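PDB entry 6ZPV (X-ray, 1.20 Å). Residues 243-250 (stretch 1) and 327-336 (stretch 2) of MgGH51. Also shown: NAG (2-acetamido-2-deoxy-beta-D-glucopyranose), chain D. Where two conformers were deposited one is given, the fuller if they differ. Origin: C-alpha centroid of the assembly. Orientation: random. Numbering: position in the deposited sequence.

Stretch 1 (243-250) QWNATVGS
Stretch 2 327-336: APAALRASLG

A helix packed beside an irregular segment is a common arrangement in proteins, and residues 327-336 and 243-250 of MgGH51 provide a small worked example. The second stretch is helical from A327 to S334. Its regular bonds include L331 N to A327 O at 2.9 Å, R332 N to P328 O at 3.1 Å and S334 N to A330 O at 2.9 Å. L335, at phi/psi -88/10, is the first residue to leave helical angles, although its N still bonds L331 O at 3.0 Å. G336 follows at 103/5, a conformation that by itself calls for glycine, with its N 3.0 Å from A333 O.

The first stretch is less regular. Q243 is extended (-131/125), W244 to A246 adopt helical angles without the regular bonds, and T247 lies at -109/2. The turn is fastened by T247, whose N and OG1 both donate to W244 O, at 3.0 and 2.8 Å respectively; the p rotamer (chi1 85°) places the hydroxyl for this second bond. V248 then extends the chain (-119/150), and G249 takes up 93/-166, where a CB would be jammed against the preceding carbonyl oxygen. The chains run in broadly the same sense, though not strictly parallel, with W244 beside P328 and V248 beside L331 and L335. In register, V248 CA lies 8.9 Å from R332 CA, and G249 CA approaches L335 CA to 7.3 Å.

The general principle is that apolar side chains alone can dock such a pair: together the stretches bury 213 Å², and no hydrogen bond crosses between them. P328 and L331 on the helix, and L335 just beyond its end, direct their CA-to-CB bonds toward the first stretch; the spacing of three and four residues keeps them on one side. W244 and V248 point toward them in return. The buried indole of W244 (chi1 77°, p; chi2 -83°) carries its six-membered ring to the helix, with CH2 3.8 Å from P328 CB and 4.2 Å from L331 CD2; both approaches are oblique to the ring. P328 offers a compact, apolar ring surface to the indole, and having no amide hydrogen it donates no backbone bond.

V248, buried and in the t rotamer (chi1 167°), links the two leucines. Its CG1 lies 3.7 Å from L331 CD2 and 3.4 Å from L335 CD1, the closest contact across the stretches. L331 (t, p) thus touches both tryptophan and valine, while L335 (m, t) extends CD1 to within 4.1 Å of G249 N. The branched leucine ends fill the space along the segment without introducing polar groups that would need partners.

Polar side chains are kept out of this contact. R332 starts sideways and its end leads away, and S334 OG turns back to donate to L331 O at 2.8 Å. N245 likewise leads away, its ND2 joined covalently to NAG C1 at 1.4 Å, so the glycan leaves the apolar contact undisturbed.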

# COMPACT_ATOMS: atom_id res chain seq x y z
N GLN A 243 8.41 7.06 12.54
CA GLN A 243 8.19 6.93 14.00
C GLN A 243 6.73 6.69 14.27
O GLN A 243 5.88 7.55 13.91
CB GLN A 243 8.67 8.19 14.77
CG GLN A 243 10.14 8.47 14.64
CD GLN A 243 10.62 9.53 15.63
OE1 GLN A 243 10.35 9.40 16.83
NE2 GLN A 243 11.35 10.53 15.16
N TRP A 244 6.40 5.63 14.97
CA TRP A 244 4.98 5.25 15.14
C TRP A 244 4.17 6.33 15.85
O TRP A 244 3.00 6.59 15.46
CB TRP A 244 4.88 3.93 15.98
CG TRP A 244 5.08 4.06 17.45
CD1 TRP A 244 6.26 4.10 18.13
CD2 TRP A 244 4.04 4.28 18.42
NE1 TRP A 244 6.04 4.37 19.46
CE2 TRP A 244 4.69 4.49 19.66
CE3 TRP A 244 2.64 4.42 18.36
CZ2 TRP A 244 3.96 4.80 20.82
CZ3 TRP A 244 1.96 4.74 19.50
CH2 TRP A 244 2.60 4.93 20.73
N ASN A 245 4.74 6.93 16.87
CA ASN A 245 3.97 7.80 17.76
C ASN A 245 3.62 9.13 17.09
O ASN A 245 2.64 9.75 17.46
CB ASN A 245 4.73 8.02 19.10
CG ASN A 245 6.19 8.38 18.87
OD1 ASN A 245 6.96 7.60 18.26
ND2 ASN A 245 6.58 9.57 19.36
N ALA A 246 4.39 9.53 16.08
CA ALA A 246 4.12 10.71 15.28
C ALA A 246 2.97 10.48 14.31
O ALA A 246 2.52 11.41 13.65
CB ALA A 246 5.37 11.14 14.57
N THR A 247 2.47 9.25 14.23
CA THR A 247 1.40 8.83 13.32
C THR A 247 0.07 8.53 14.00
O THR A 247 -0.85 8.09 13.33
CB THR A 247 1.80 7.67 12.40
OG1 THR A 247 1.61 6.40 13.06
CG2 THR A 247 3.22 7.79 11.89
N VAL A 248 0.01 8.71 15.31
CA VAL A 248 -1.14 8.34 16.15
C VAL A 248 -1.71 9.61 16.83
O VAL A 248 -0.94 10.53 17.14
CB VAL A 248 -0.69 7.21 17.11
CG1 VAL A 248 -1.70 6.97 18.21
CG2 VAL A 248 -0.53 5.92 16.31
N GLY A 249 -2.99 9.60 17.06
CA GLY A 249 -3.65 10.71 17.76
C GLY A 249 -4.22 11.73 16.81
O GLY A 249 -4.37 11.49 15.60
N SER A 250 -4.57 12.88 17.34
CA SER A 250 -5.14 13.94 16.50
C SER A 250 -4.26 14.30 15.35
O SER A 250 -3.04 14.35 15.49
CB SER A 250 -5.35 15.17 17.37
OG SER A 250 -5.85 16.23 16.57
N ALA A 327 1.69 2.80 28.56
CA ALA A 327 1.12 4.01 27.99
C ALA A 327 0.68 3.81 26.53
O ALA A 327 -0.41 4.27 26.16
CB ALA A 327 1.99 5.22 28.18
N PRO A 328 1.49 3.18 25.66
CA PRO A 328 1.02 3.02 24.28
C PRO A 328 -0.27 2.18 24.20
O PRO A 328 -1.14 2.51 23.38
CB PRO A 328 2.21 2.38 23.56
CG PRO A 328 3.39 2.84 24.41
CD PRO A 328 2.89 2.78 25.82
N ALA A 329 -0.38 1.14 25.01
CA ALA A 329 -1.62 0.33 24.96
C ALA A 329 -2.78 1.17 25.51
O ALA A 329 -3.90 1.05 25.00
CB ALA A 329 -1.41 -0.94 25.76
N ALA A 330 -2.56 1.92 26.58
CA ALA A 330 -3.63 2.81 27.09
C ALA A 330 -4.06 3.79 26.03
O ALA A 330 -5.24 4.14 25.95
CB ALA A 330 -3.16 3.51 28.36
N LEU A 331 -3.11 4.23 25.21
CA LEU A 331 -3.40 5.18 24.14
C LEU A 331 -4.31 4.53 23.09
O LEU A 331 -5.29 5.13 22.63
CB LEU A 331 -2.10 5.67 23.53
CG LEU A 331 -2.22 6.71 22.41
CD1 LEU A 331 -2.86 7.99 22.91
CD2 LEU A 331 -0.88 7.00 21.80
N ARG A 332 -4.01 3.29 22.67
CA ARG A 332 -4.86 2.57 21.75
C ARG A 332 -6.29 2.53 22.31
O ARG A 332 -7.28 2.75 21.57
CB ARG A 332 -4.33 1.15 21.49
CG ARG A 332 -5.16 0.38 20.48
CD ARG A 332 -4.94 -1.14 20.47
NE ARG A 332 -5.30 -1.75 21.73
CZ ARG A 332 -4.48 -2.34 22.60
NH1 ARG A 332 -3.17 -2.26 22.45
NH2 ARG A 332 -4.97 -3.01 23.61
N ALA A 333 -6.45 2.18 23.56
CA ALA A 333 -7.77 2.14 24.20
C ALA A 333 -8.42 3.53 24.11
O ALA A 333 -9.64 3.61 23.84
CB ALA A 333 -7.64 1.61 25.63
N SER A 334 -7.70 4.58 24.48
CA SER A 334 -8.24 5.94 24.49
C SER A 334 -8.76 6.37 23.11
O SER A 334 -9.66 7.22 23.04
CB SER A 334 -7.18 6.93 24.99
OG SER A 334 -6.29 7.35 23.99
N LEU A 335 -8.16 5.82 22.06
CA LEU A 335 -8.54 6.10 20.68
C LEU A 335 -9.64 5.17 20.18
O LEU A 335 -9.98 5.23 18.98
CB LEU A 335 -7.28 6.01 19.81
CG LEU A 335 -6.24 7.10 20.10
CD1 LEU A 335 -4.90 6.78 19.43
CD2 LEU A 335 -6.72 8.46 19.64
N GLY A 336 -10.25 4.40 21.06
CA GLY A 336 -11.47 3.68 20.72
C GLY A 336 -11.31 2.20 20.46
O GLY A 336 -12.30 1.57 20.08
C1 NAG D . 7.98 9.91 19.26
C2 NAG D . 8.16 11.41 19.42
C3 NAG D . 9.66 11.72 19.54
C4 NAG D . 10.29 10.90 20.67
C5 NAG D . 10.01 9.41 20.43
C6 NAG D . 10.54 8.52 21.60
C7 NAG D . 6.56 13.02 18.54
C8 NAG D . 6.04 13.75 17.35
N2 NAG D . 7.58 12.18 18.33
O3 NAG D . 9.87 13.14 19.78
O4 NAG D . 11.72 11.11 20.60
O5 NAG D . 8.60 9.24 20.40
O6 NAG D . 10.33 7.09 21.33
O7 NAG D . 6.14 13.25 19.62